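PDB 4DQA: uncharacterized protein from Bacteroides ovatus, which is of unknown function but probably binds carbohydrate, pairing a BT_3987-like N-terminal domain with a concanavalin A-like lectin/glucanase domain. Local coordinates for residues M24-F29 and E94-G99; S108-M113 and Y130-K135; V186-I191 and E205-Q210. All blocks are in the same frame, centred on the assembly; numbering follows the deposited sequence.

Contact 1: M24-F29 and E94-G99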
HETATM    1  N   MSE A  24      13.966  13.601  -5.659  1.00 52.37           N
HETATM    2  CA  MSE A  24      14.869  13.307  -6.762  1.00 49.80           C
HETATM    3  C   MSE A  24      14.083  13.075  -8.036  1.00 45.47           C
HETATM    4  O   MSE A  24      13.159  12.250  -8.060  1.00 48.14           O
HETATM    5  CB  MSE A  24      15.660  12.047  -6.470  1.00 49.30           C
HETATM    6  CG  MSE A  24      16.135  11.343  -7.736  1.00 57.82           C
HETATM    7 SE   MSE A  24      16.805   9.571  -7.343  0.75111.81          SE
HETATM    8  CE  MSE A  24      18.493  10.056  -6.595  1.00 44.73           C
ATOM      9  N   ASP A  25      14.474  13.764  -9.104  1.00 41.46           N
ATOM     10  CA  ASP A  25      13.783  13.649 -10.389  1.00 38.63           C
ATOM     11  C   ASP A  25      14.670  13.086 -11.513  1.00 36.68           C
ATOM     12  O   ASP A  25      14.164  12.509 -12.476  1.00 35.16           O
ATOM     13  CB  ASP A  25      13.227  15.008 -10.816  1.00 43.21           C
ATOM     14  CG  ASP A  25      12.220  14.892 -11.936  1.00 50.68           C
ATOM     15  OD1 ASP A  25      11.311  14.042 -11.829  1.00 47.03           O
ATOM     16  OD2 ASP A  25      12.338  15.646 -12.926  1.00 56.42           O
ATOM     17  N   VAL A  26      15.981  13.273 -11.390  1.00 38.95           N
ATOM     18  CA  VAL A  26      16.919  12.897 -12.446  1.00 33.59           C
ATOM     19  C   VAL A  26      18.141  12.215 -11.830  1.00 33.24           C
ATOM     20  O   VAL A  26      18.659  12.669 -10.807  1.00 40.12           O
ATOM     21  CB  VAL A  26      17.376  14.144 -13.232  1.00 39.26           C
ATOM     22  CG1 VAL A  26      18.440  13.778 -14.253  1.00 41.63           C
ATOM     23  CG2 VAL A  26      16.191  14.799 -13.913  1.00 41.72           C
HETATM   24  N   MSE A  27      18.595  11.117 -12.425  1.00 30.78           N
HETATM   25  CA  MSE A  27      19.859  10.541 -12.004  1.00 32.49           C
HETATM   26  C   MSE A  27      20.587   9.955 -13.201  1.00 28.02           C
HETATM   27  O   MSE A  27      19.974   9.670 -14.227  1.00 30.17           O
HETATM   28  CB  MSE A  27      19.656   9.484 -10.924  1.00 39.41           C
HETATM   29  CG  MSE A  27      18.997   8.240 -11.405  1.00 41.34           C
HETATM   30 SE   MSE A  27      19.276   6.789 -10.143  0.75 57.17          SE
HETATM   31  CE  MSE A  27      21.209   6.585 -10.348  1.00 56.95           C
ATOM     32  N   THR A  28      21.897   9.794 -13.060  1.00 30.38           N
ATOM     33  CA  THR A  28      22.707   9.225 -14.124  1.00 28.76           C
ATOM     34  C   THR A  28      23.447   8.009 -13.601  1.00 25.88           C
ATOM     35  O   THR A  28      23.807   7.941 -12.425  1.00 30.33           O
ATOM     36  CB  THR A  28      23.739  10.241 -14.650  1.00 29.75           C
ATOM     37  OG1 THR A  28      24.562  10.695 -13.567  1.00 33.68           O
ATOM     38  CG2 THR A  28      23.043  11.420 -15.289  1.00 30.77           C
ATOM     39  N   PHE A  29      23.649   7.037 -14.481  1.00 23.21           N
ATOM     40  CA  PHE A  29      24.497   5.902 -14.170  1.00 22.57           C
ATOM     41  C   PHE A  29      25.279   5.444 -15.402  1.00 22.01           C
ATOM     42  O   PHE A  29      24.959   5.816 -16.547  1.00 24.37           O
ATOM     43  CB  PHE A  29      23.664   4.750 -13.563  1.00 26.70           C
ATOM     44  CG  PHE A  29      22.668   4.132 -14.515  1.00 26.51           C
ATOM     45  CD1 PHE A  29      23.026   3.070 -15.316  1.00 24.98           C
ATOM     46  CD2 PHE A  29      21.368   4.597 -14.585  1.00 33.00           C
ATOM     47  CE1 PHE A  29      22.123   2.485 -16.187  1.00 32.92           C
ATOM     48  CE2 PHE A  29      20.466   4.005 -15.453  1.00 26.81           C
ATOM     49  CZ  PHE A  29      20.847   2.957 -16.252  1.00 30.63           C
ATOM     50  N   GLU A  94      26.812   7.118 -20.609  1.00 19.14           N
ATOM     51  CA  GLU A  94      26.038   7.602 -19.462  1.00 21.13           C
ATOM     52  C   GLU A  94      24.556   7.510 -19.776  1.00 24.10           C
ATOM     53  O   GLU A  94      24.099   7.969 -20.818  1.00 24.06           O
ATOM     54  CB  GLU A  94      26.439   9.043 -19.101  1.00 23.70           C
ATOM     55  CG  GLU A  94      25.883   9.542 -17.813  1.00 31.34           C
ATOM     56  CD  GLU A  94      26.503  10.873 -17.391  1.00 45.15           C
ATOM     57  OE1 GLU A  94      25.925  11.916 -17.733  1.00 37.41           O
ATOM     58  OE2 GLU A  94      27.569  10.851 -16.736  1.00 49.89           O
ATOM     59  N   VAL A  95      23.803   6.906 -18.864  1.00 20.53           N
ATOM     60  CA  VAL A  95      22.361   6.819 -18.976  1.00 20.62           C
ATOM     61  C   VAL A  95      21.751   7.840 -18.031  1.00 23.45           C
ATOM     62  O   VAL A  95      22.101   7.894 -16.851  1.00 24.32           O
ATOM     63  CB  VAL A  95      21.842   5.425 -18.589  1.00 21.74           C
ATOM     64  CG1 VAL A  95      20.325   5.354 -18.728  1.00 24.98           C
ATOM     65  CG2 VAL A  95      22.503   4.330 -19.432  1.00 23.22           C
ATOM     66  N   GLU A  96      20.852   8.659 -18.555  1.00 24.64           N
ATOM     67  CA  GLU A  96      20.156   9.641 -17.740  1.00 26.75           C
ATOM     68  C   GLU A  96      18.699   9.259 -17.631  1.00 29.09           C
ATOM     69  O   GLU A  96      18.002   9.099 -18.635  1.00 27.58           O
ATOM     70  CB  GLU A  96      20.262  11.027 -18.361  1.00 28.77           C
ATOM     71  CG  GLU A  96      19.552  12.116 -17.542  1.00 32.00           C
ATOM     72  CD  GLU A  96      19.265  13.371 -18.355  1.00 41.92           C
ATOM     73  OE1 GLU A  96      18.330  13.352 -19.192  1.00 42.72           O
ATOM     74  OE2 GLU A  96      19.981  14.372 -18.157  1.00 43.15           O
ATOM     75  N   LEU A  97      18.242   9.132 -16.392  1.00 27.50           N
ATOM     76  CA  LEU A  97      16.864   8.774 -16.119  0.50 30.45           C
ATOM     77  C   LEU A  97      16.148   9.985 -15.526  1.00 28.90           C
ATOM     78  O   LEU A  97      16.593  10.547 -14.529  1.00 33.18           O
ATOM     79  CB  LEU A  97      16.836   7.594 -15.153  0.50 31.45           C
ATOM     80  CG  LEU A  97      15.529   6.825 -14.964  0.50 26.00           C
ATOM     81  CD1 LEU A  97      14.949   6.312 -16.278  0.50 32.01           C
ATOM     82  CD2 LEU A  97      15.809   5.682 -14.019  0.50 22.29           C
ATOM     83  N   SER A  98      15.049  10.386 -16.152  1.00 31.00           N
ATOM     84  CA  SER A  98      14.289  11.534 -15.677  0.50 31.70           C
ATOM     85  C   SER A  98      12.880  11.123 -15.261  1.00 34.70           C
ATOM     86  O   SER A  98      12.514   9.953 -15.353  1.00 35.02           O
ATOM     87  CB  SER A  98      14.215  12.600 -16.763  0.50 35.67           C
ATOM     88  OG  SER A  98      13.592  12.079 -17.913  0.50 30.11           O
ATOM     89  N   GLY A  99      12.108  12.097 -14.789  1.00 33.21           N
ATOM     90  CA  GLY A  99      10.737  11.869 -14.361  1.00 42.52           C
ATOM     91  C   GLY A  99      10.605  10.953 -13.160  1.00 39.14           C
ATOM     92  O   GLY A  99       9.572  10.304 -12.977  1.00 39.18           O
TER
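Phe-29 and Val-95 form the dense end of this contact. In Phe-29, CG sits between its own backbone N and carbonyl carbon (chi1 66°), and the ring lies alongside the valine. Val-95 CB stands 3.7 Å from the Phe-29 ring centroid and 18° off the ring normal, over one face but shifted toward the rim, which qualifies as a CH-pi contact. Val-95 CG1 also comes within 3.5 Å of Phe-29 CZ. The residues form an antiparallel hydrogen-bonded pair, which puts both side chains on the same face of the sheet. Their backbones close a reciprocal ring: Val-95 N reaches Phe-29 O at 2.8 Å with a nearly straight N-H...O angle of 175°, and Phe-29 N returns to Val-95 O at 3.0 Å. Met-27, a selenomethionine, and Leu-97 repeat this pairing two residues along, although their side chains approach no nearer than 4.4 Å, between Met-27 CG and Leu-97 CB.

The opposite face is looser and more polar. There Thr-28 and Glu-96 form the non-hydrogen-bonded pair, and Thr-28 CG2 touches Glu-94 OE1 at 3.8 Å. Val-26 CG1 meets the aliphatic Glu-96 CG at 3.8 Å, while Val-26, Thr-28 and Glu-94 are all solvent-exposed. Beyond the Met-27/Leu-97 pair the regular pairing ends: Asp-25 O lies 3.1 Å from Gly-99 N at a poor angle, and the backbone of Asp-25 bonds to Leu-100. Its side chain bonds through OD1 to Glu-101 N.

Within the N-terminal, E-set-clan domain, strand 93-97 runs between strands 27-35 and 74-76, and Val-95 also packs on Val-74 and Leu-76. The face bearing Met-27, Phe-29 and Leu-97 turns toward strand 128-135 of a second sheet, where all three side chains touch Phe-133.

Contact 2: S108-M113 and Y130-K135; sequences SYVLPM and YFFFSK
Val-110 CG2 lies anti to its backbone N and Phe-132 CG anti to its carbonyl carbon (chi1 -63°), torsions that bring Val-110 CG2 to 3.6 Å from Phe-132 CE1. The two residues form a non-hydrogen-bonded pair, which puts both side chains on one face of the sheet. Phe-131 CG is likewise anti to its carbonyl carbon, and chi2 of -87° turns the ring edge to the partner strand: Phe-131 CD2 is 3.5 Å from Leu-111 O, which lies in the ring plane. Met-113 CG adds a 3.8 Å contact to Phe-131 CE2, the two side chains crossing at about a right angle. Leu-111 CB meets the edge of the Phe-133 ring at CE1, 4.0 Å away.

Two reciprocal antiparallel pairs join the strands within one layer of a beta-sandwich, consistent with the E-set assignment. Tyr-109 N binds Phe-133 O at 2.7 Å, and Phe-131 N binds Leu-111 O at 3.0 Å. Tyr-109 OH is bonded to Lys-104 O. The face carrying Val-110, Pro-112 and Tyr-130 packs under helix 52-62, with Val-55 touching both Val-110 and Pro-112. On the other face, Leu-111, Phe-131 and Phe-133 press against strand 27-35.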
ATOM      1  N   SER A 108       8.508  -1.078  -7.247  1.00 21.83           N
ATOM      2  CA  SER A 108       9.893  -1.218  -7.629  0.50 21.81           C
ATOM      3  C   SER A 108       9.940  -1.251  -9.149  1.00 24.17           C
ATOM      4  O   SER A 108       9.079  -1.822  -9.792  1.00 25.20           O
ATOM      5  CB  SER A 108      10.521  -2.443  -6.960  0.50 26.30           C
ATOM      6  OG  SER A 108      10.594  -2.252  -5.547  0.50 25.01           O
ATOM      7  N   TYR A 109      10.924  -0.557  -9.699  1.00 21.17           N
ATOM      8  CA  TYR A 109      11.004  -0.339 -11.139  1.00 20.86           C
ATOM      9  C   TYR A 109      12.272  -0.931 -11.702  1.00 20.17           C
ATOM     10  O   TYR A 109      13.252  -1.148 -10.974  1.00 21.08           O
ATOM     11  CB  TYR A 109      10.976   1.168 -11.437  1.00 24.87           C
ATOM     12  CG  TYR A 109       9.697   1.825 -11.002  1.00 21.60           C
ATOM     13  CD1 TYR A 109       8.599   1.878 -11.851  1.00 22.53           C
ATOM     14  CD2 TYR A 109       9.569   2.345  -9.732  1.00 22.59           C
ATOM     15  CE1 TYR A 109       7.415   2.469 -11.441  1.00 24.79           C
ATOM     16  CE2 TYR A 109       8.399   2.934  -9.314  1.00 23.24           C
ATOM     17  CZ  TYR A 109       7.322   2.974 -10.172  1.00 26.69           C
ATOM     18  OH  TYR A 109       6.155   3.550  -9.759  1.00 29.85           O
ATOM     19  N   VAL A 110      12.261  -1.195 -12.999  1.00 19.50           N
ATOM     20  CA  VAL A 110      13.444  -1.736 -13.644  1.00 18.14           C
ATOM     21  C   VAL A 110      13.620  -1.113 -15.012  1.00 21.27           C
ATOM     22  O   VAL A 110      12.655  -0.806 -15.720  1.00 19.94           O
ATOM     23  CB  VAL A 110      13.358  -3.277 -13.746  1.00 20.74           C
ATOM     24  CG1 VAL A 110      12.108  -3.690 -14.515  1.00 21.06           C
ATOM     25  CG2 VAL A 110      14.623  -3.877 -14.379  1.00 22.93           C
ATOM     26  N   LEU A 111      14.876  -0.934 -15.374  1.00 19.09           N
ATOM     27  CA  LEU A 111      15.255  -0.546 -16.720  1.00 17.37           C
ATOM     28  C   LEU A 111      16.202  -1.628 -17.231  1.00 17.57           C
ATOM     29  O   LEU A 111      17.331  -1.741 -16.748  1.00 17.96           O
ATOM     30  CB  LEU A 111      15.963   0.816 -16.712  1.00 20.13           C
ATOM     31  CG  LEU A 111      16.486   1.267 -18.076  1.00 21.53           C
ATOM     32  CD1 LEU A 111      15.342   1.495 -19.019  1.00 25.72           C
ATOM     33  CD2 LEU A 111      17.323   2.538 -17.940  1.00 25.61           C
ATOM     34  N   PRO A 112      15.755  -2.433 -18.200  1.00 15.43           N
ATOM     35  CA  PRO A 112      16.611  -3.470 -18.762  1.00 15.58           C
ATOM     36  C   PRO A 112      17.275  -2.942 -20.011  1.00 18.60           C
ATOM     37  O   PRO A 112      16.572  -2.465 -20.895  1.00 18.74           O
ATOM     38  CB  PRO A 112      15.628  -4.592 -19.096  1.00 17.51           C
ATOM     39  CG  PRO A 112      14.346  -3.877 -19.425  1.00 18.60           C
ATOM     40  CD  PRO A 112      14.351  -2.587 -18.618  1.00 18.01           C
HETATM   41  N   MSE A 113      18.603  -2.965 -20.049  1.00 15.91           N
HETATM   42  CA  MSE A 113      19.339  -2.491 -21.215  1.00 16.08           C
HETATM   43  C   MSE A 113      19.961  -3.657 -21.973  1.00 16.50           C
HETATM   44  O   MSE A 113      20.617  -4.503 -21.389  1.00 17.57           O
HETATM   45  CB  MSE A 113      20.458  -1.560 -20.776  1.00 16.48           C
HETATM   46  CG  MSE A 113      20.025  -0.338 -19.983  1.00 20.50           C
HETATM   47 SE   MSE A 113      18.939   0.861 -21.071  0.75 25.36          SE
HETATM   48  CE  MSE A 113      19.940   0.900 -22.666  1.00 18.34           C
ATOM     49  N   TYR A 130      20.296  -5.293 -15.900  1.00 17.81           N
ATOM     50  CA  TYR A 130      19.074  -4.886 -15.211  1.00 19.25           C
ATOM     51  C   TYR A 130      19.385  -3.856 -14.140  1.00 17.65           C
ATOM     52  O   TYR A 130      20.230  -4.078 -13.274  1.00 19.86           O
ATOM     53  CB  TYR A 130      18.391  -6.093 -14.565  1.00 18.88           C
ATOM     54  CG  TYR A 130      17.989  -7.187 -15.519  1.00 18.30           C
ATOM     55  CD1 TYR A 130      18.909  -8.141 -15.946  1.00 21.66           C
ATOM     56  CD2 TYR A 130      16.690  -7.291 -15.978  1.00 19.73           C
ATOM     57  CE1 TYR A 130      18.554  -9.138 -16.807  1.00 19.65           C
ATOM     58  CE2 TYR A 130      16.323  -8.303 -16.831  1.00 20.25           C
ATOM     59  CZ  TYR A 130      17.266  -9.214 -17.264  1.00 18.72           C
ATOM     60  OH  TYR A 130      16.914 -10.233 -18.141  1.00 21.58           O
ATOM     61  N   PHE A 131      18.754  -2.700 -14.249  1.00 17.07           N
ATOM     62  CA  PHE A 131      18.924  -1.643 -13.276  1.00 19.60           C
ATOM     63  C   PHE A 131      17.609  -1.470 -12.534  1.00 20.92           C
ATOM     64  O   PHE A 131      16.588  -1.206 -13.138  1.00 20.46           O
ATOM     65  CB  PHE A 131      19.328  -0.361 -13.988  1.00 19.31           C
ATOM     66  CG  PHE A 131      20.628  -0.502 -14.743  1.00 19.55           C
ATOM     67  CD1 PHE A 131      21.850  -0.275 -14.106  1.00 21.56           C
ATOM     68  CD2 PHE A 131      20.629  -0.929 -16.048  1.00 19.70           C
ATOM     69  CE1 PHE A 131      23.050  -0.430 -14.802  1.00 24.07           C
ATOM     70  CE2 PHE A 131      21.829  -1.086 -16.747  1.00 23.46           C
ATOM     71  CZ  PHE A 131      23.032  -0.849 -16.114  1.00 26.11           C
ATOM     72  N   PHE A 132      17.658  -1.645 -11.224  1.00 20.96           N
ATOM     73  CA  PHE A 132      16.459  -1.646 -10.403  1.00 21.91           C
ATOM     74  C   PHE A 132      16.395  -0.360  -9.588  1.00 22.96           C
ATOM     75  O   PHE A 132      17.413   0.165  -9.108  1.00 25.00           O
ATOM     76  CB  PHE A 132      16.465  -2.857  -9.486  1.00 21.16           C
ATOM     77  CG  PHE A 132      16.426  -4.159 -10.215  1.00 21.37           C
ATOM     78  CD1 PHE A 132      15.245  -4.633 -10.736  1.00 25.92           C
ATOM     79  CD2 PHE A 132      17.567  -4.922 -10.373  1.00 25.12           C
ATOM     80  CE1 PHE A 132      15.194  -5.835 -11.394  1.00 29.17           C
ATOM     81  CE2 PHE A 132      17.525  -6.126 -11.033  1.00 28.04           C
ATOM     82  CZ  PHE A 132      16.334  -6.588 -11.553  1.00 23.33           C
ATOM     83  N   PHE A 133      15.180   0.160  -9.449  1.00 25.22           N
ATOM     84  CA  PHE A 133      14.960   1.421  -8.747  1.00 25.76           C
ATOM     85  C   PHE A 133      13.827   1.215  -7.762  1.00 28.37           C
ATOM     86  O   PHE A 133      12.729   0.799  -8.133  1.00 29.06           O
ATOM     87  CB  PHE A 133      14.605   2.523  -9.740  1.00 26.88           C
ATOM     88  CG  PHE A 133      15.622   2.711 -10.807  1.00 24.63           C
ATOM     89  CD1 PHE A 133      15.614   1.896 -11.940  1.00 30.38           C
ATOM     90  CD2 PHE A 133      16.615   3.671 -10.690  1.00 32.98           C
ATOM     91  CE1 PHE A 133      16.567   2.053 -12.929  1.00 34.90           C
ATOM     92  CE2 PHE A 133      17.569   3.821 -11.683  1.00 34.72           C
ATOM     93  CZ  PHE A 133      17.545   3.009 -12.794  1.00 35.88           C
ATOM     94  N   SER A 134      14.104   1.460  -6.489  1.00 26.80           N
ATOM     95  CA  SER A 134      13.077   1.324  -5.480  1.00 27.69           C
ATOM     96  C   SER A 134      12.585   2.715  -5.105  1.00 28.04           C
ATOM     97  O   SER A 134      13.363   3.676  -5.021  1.00 28.43           O
ATOM     98  CB  SER A 134      13.628   0.593  -4.265  1.00 35.72           C
ATOM     99  OG  SER A 134      14.846   1.175  -3.829  1.00 42.53           O
ATOM    100  N   LYS A 135      11.278   2.842  -4.933  1.00 31.30           N
ATOM    101  CA  LYS A 135      10.739   4.108  -4.482  1.00 27.42           C
ATOM    102  C   LYS A 135       9.802   3.839  -3.323  1.00 24.07           C
ATOM    103  O   LYS A 135       8.684   3.379  -3.516  1.00 23.76           O
ATOM    104  CB  LYS A 135      10.029   4.851  -5.583  1.00 29.32           C
ATOM    105  CG  LYS A 135       9.833   6.310  -5.205  1.00 33.42           C
ATOM    106  CD  LYS A 135       9.246   7.125  -6.337  1.00 43.07           C
ATOM    107  CE  LYS A 135       9.079   8.579  -5.924  1.00 43.01           C
ATOM    108  NZ  LYS A 135       8.505   9.410  -7.016  1.00 42.52           N
TER

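Contact 3: V186-I191 and E205-Q210; sequences VMILRI and EVAGGQ
Arg-190 and Glu-205 pair in the small antiparallel sheet of the concanavalin A-like domain, whose first strand begins at a classic beta bulge, with Val-186 and Met-187 both facing Thr-183.

Charge comes first, in a side-on salt bridge. Arg-190 CG sits between the backbone N and carbonyl carbon (chi1 65°), and the chain runs extended to NE. Arg-190 NE and NH2 each donate to Glu-205 OE1, both at 2.9 Å, from the same face of the carboxylate. OE1 lies in the guanidinium plane, yet the two groups are turned 57° apart. Glu-205 OE2 bonds to Thr-199 OG1, so both carboxylate oxygens are held.

Packing contacts follow. Ala-207 CB sits over the centre of the guanidinium, 3.4 Å from Arg-190 CZ. On the opposite face of the sheet, the SE of selenomethionine Met-187 touches Val-206 CG2 at 3.7 Å.

Backbone bonds set the register. Ile-188 and Ala-207 exchange a reciprocal pair; Arg-190 and Glu-205 also exchange two.

Beyond the strand the pairing becomes irregular and hydrated. Gly-209 N donates to Val-186 O at 3.2 Å from 45° above the carbonyl plane. Water 2 donates to the same Val-186 O at 2.8 Å and accepts from Gln-210 NE2 at 3.0 Å.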
ATOM      1  N   VAL A 186     -25.370  -3.211  15.375  1.00 20.45           N
ATOM      2  CA  VAL A 186     -25.474  -4.040  14.182  1.00 18.22           C
ATOM      3  C   VAL A 186     -24.148  -4.700  13.789  1.00 18.74           C
ATOM      4  O   VAL A 186     -24.061  -5.935  13.729  1.00 20.61           O
ATOM      5  CB  VAL A 186     -26.026  -3.219  12.999  1.00 20.75           C
ATOM      6  CG1 VAL A 186     -26.115  -4.062  11.736  1.00 25.10           C
ATOM      7  CG2 VAL A 186     -27.410  -2.636  13.358  1.00 23.88           C
HETATM    8  N   MSE A 187     -23.122  -3.893  13.535  1.00 16.89           N
HETATM    9  CA  MSE A 187     -21.786  -4.402  13.201  1.00 16.58           C
HETATM   10  C   MSE A 187     -20.765  -3.297  13.437  1.00 14.00           C
HETATM   11  O   MSE A 187     -20.559  -2.435  12.584  1.00 16.21           O
HETATM   12  CB  MSE A 187     -21.710  -4.880  11.748  1.00 18.77           C
HETATM   13  CG  MSE A 187     -20.425  -5.581  11.397  1.00 17.19           C
HETATM   14 SE   MSE A 187     -20.267  -7.301  12.249  0.75 20.78          SE
HETATM   15  CE  MSE A 187     -21.813  -8.141  11.453  1.00 22.73           C
ATOM     16  N   ILE A 188     -20.122  -3.329  14.600  1.00 15.11           N
ATOM     17  CA  ILE A 188     -19.172  -2.278  14.943  1.00 14.56           C
ATOM     18  C   ILE A 188     -17.857  -2.893  15.452  1.00 16.23           C
ATOM     19  O   ILE A 188     -17.853  -3.903  16.160  1.00 17.70           O
ATOM     20  CB  ILE A 188     -19.815  -1.280  15.938  1.00 17.93           C
ATOM     21  CG1 ILE A 188     -19.005   0.025  16.033  1.00 17.50           C
ATOM     22  CG2 ILE A 188     -19.965  -1.909  17.299  1.00 19.71           C
ATOM     23  CD1 ILE A 188     -19.724   1.162  16.741  1.00 17.41           C
ATOM     24  N   LEU A 189     -16.751  -2.305  15.019  1.00 14.29           N
ATOM     25  CA  LEU A 189     -15.425  -2.653  15.498  1.00 12.61           C
ATOM     26  C   LEU A 189     -14.985  -1.594  16.491  1.00 13.09           C
ATOM     27  O   LEU A 189     -15.015  -0.380  16.206  1.00 13.04           O
ATOM     28  CB  LEU A 189     -14.447  -2.744  14.329  1.00 14.72           C
ATOM     29  CG  LEU A 189     -13.005  -3.119  14.670  1.00 14.89           C
ATOM     30  CD1 LEU A 189     -12.962  -4.548  15.161  1.00 16.70           C
ATOM     31  CD2 LEU A 189     -12.116  -2.932  13.437  1.00 17.31           C
ATOM     32  N   ARG A 190     -14.651  -2.055  17.695  1.00 12.90           N
ATOM     33  CA  ARG A 190     -14.275  -1.159  18.779  1.00 12.47           C
ATOM     34  C   ARG A 190     -13.137  -1.765  19.575  1.00 14.43           C
ATOM     35  O   ARG A 190     -12.729  -2.909  19.348  1.00 14.62           O
ATOM     36  CB  ARG A 190     -15.482  -0.910  19.684  1.00 14.06           C
ATOM     37  CG  ARG A 190     -15.980  -2.134  20.421  1.00 15.31           C
ATOM     38  CD  ARG A 190     -17.341  -1.878  21.083  1.00 16.56           C
ATOM     39  NE  ARG A 190     -17.807  -3.020  21.863  1.00 15.78           N
ATOM     40  CZ  ARG A 190     -19.067  -3.171  22.273  1.00 16.45           C
ATOM     41  NH1 ARG A 190     -19.986  -2.250  21.978  1.00 19.03           N
ATOM     42  NH2 ARG A 190     -19.401  -4.243  22.955  1.00 18.80           N
ATOM     43  N   ILE A 191     -12.615  -0.973  20.509  1.00 13.00           N
ATOM     44  CA  ILE A 191     -11.648  -1.489  21.476  1.00 12.65           C
ATOM     45  C   ILE A 191     -12.279  -1.270  22.833  1.00 13.24           C
ATOM     46  O   ILE A 191     -12.551  -0.128  23.234  1.00 12.96           O
ATOM     47  CB  ILE A 191     -10.290  -0.770  21.430  1.00 11.66           C
ATOM     48  CG1 ILE A 191      -9.803  -0.627  19.983  1.00 17.70           C
ATOM     49  CG2 ILE A 191      -9.305  -1.569  22.253  1.00 15.56           C
ATOM     50  CD1 ILE A 191      -8.581   0.254  19.835  1.00 20.17           C
ATOM     51  N   GLU A 205     -12.628  -5.813  19.658  1.00 14.83           N
ATOM     52  CA  GLU A 205     -13.879  -6.540  19.721  1.00 18.48           C
ATOM     53  C   GLU A 205     -14.772  -6.142  18.585  1.00 18.14           C
ATOM     54  O   GLU A 205     -14.809  -4.977  18.191  1.00 16.94           O
ATOM     55  CB  GLU A 205     -14.593  -6.231  21.046  1.00 19.87           C
ATOM     56  CG  GLU A 205     -15.932  -6.900  21.236  1.00 22.95           C
ATOM     57  CD  GLU A 205     -16.520  -6.639  22.619  1.00 20.17           C
ATOM     58  OE1 GLU A 205     -16.722  -5.446  22.989  1.00 20.67           O
ATOM     59  OE2 GLU A 205     -16.787  -7.625  23.346  1.00 25.94           O
ATOM     60  N   VAL A 206     -15.494  -7.120  18.041  1.00 17.00           N
ATOM     61  CA  VAL A 206     -16.613  -6.836  17.172  1.00 15.96           C
ATOM     62  C   VAL A 206     -17.929  -7.056  17.908  1.00 17.53           C
ATOM     63  O   VAL A 206     -18.096  -8.023  18.643  1.00 19.65           O
ATOM     64  CB  VAL A 206     -16.531  -7.622  15.859  1.00 18.74           C
ATOM     65  CG1 VAL A 206     -16.516  -9.087  16.098  1.00 22.68           C
ATOM     66  CG2 VAL A 206     -17.705  -7.275  14.979  1.00 20.52           C
ATOM     67  N   ALA A 207     -18.850  -6.115  17.749  1.00 17.54           N
ATOM     68  CA  ALA A 207     -20.117  -6.153  18.460  1.00 18.57           C
ATOM     69  C   ALA A 207     -21.275  -5.786  17.553  1.00 19.05           C
ATOM     70  O   ALA A 207     -21.075  -5.299  16.450  1.00 19.62           O
ATOM     71  CB  ALA A 207     -20.057  -5.199  19.676  1.00 20.78           C
ATOM     72  N   GLY A 208     -22.487  -6.065  18.005  1.00 22.26           N
ATOM     73  CA  GLY A 208     -23.677  -5.771  17.226  1.00 23.49           C
ATOM     74  C   GLY A 208     -24.722  -6.827  17.458  1.00 23.87           C
ATOM     75  O   GLY A 208     -25.161  -7.055  18.590  1.00 26.82           O
ATOM     76  N   GLY A 209     -25.139  -7.473  16.381  1.00 25.11           N
ATOM     77  CA  GLY A 209     -26.046  -8.606  16.503  1.00 28.47           C
ATOM     78  C   GLY A 209     -25.385  -9.834  17.112  1.00 33.07           C
ATOM     79  O   GLY A 209     -26.067 -10.732  17.637  1.00 32.58           O
ATOM     80  N   GLN A 210     -24.059  -9.892  17.008  1.00 26.35           N
ATOM     81  CA  GLN A 210     -23.259 -10.975  17.568  1.00 28.75           C
ATOM     82  C   GLN A 210     -21.879 -10.404  17.869  1.00 24.24           C
ATOM     83  O   GLN A 210     -21.520  -9.353  17.335  1.00 25.93           O
ATOM     84  CB  GLN A 210     -23.142 -12.132  16.578  1.00 29.73           C
ATOM     85  CG  GLN A 210     -22.861 -11.688  15.150  1.00 33.51           C
ATOM     86  CD  GLN A 210     -24.094 -11.163  14.434  1.00 30.76           C
ATOM     87  OE1 GLN A 210     -25.150 -11.786  14.462  1.00 33.55           O
ATOM     88  NE2 GLN A 210     -23.959 -10.009  13.793  1.00 29.69           N
TER
HETATM   89  O   HOH W   1     -22.046  -8.227  15.009  1.00 24.26           O
HETATM   90  O   HOH W   2     -25.803  -7.897  12.835  1.00 31.09           O

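From the N terminus, contact 1 closes the longest loop, with 64 residues between its segments, including helix 52-62. Contact 2 follows with 16 intervening residues and contact 3 with 13. Each closes before the next opens, so the three run in series without nesting or crossing. Contacts 1 and 2 are in the two facing sheets of the N-terminal region, their centres 12 Å apart. They touch through side chains: Phe-29 CE1 is 3.4 Å from Phe-131 CE1, which ties the layers together. Contact 3 belongs to the lectin-like part on the opposite side of the chain's centre, its nearest atoms about 28 Å from those of contact 2.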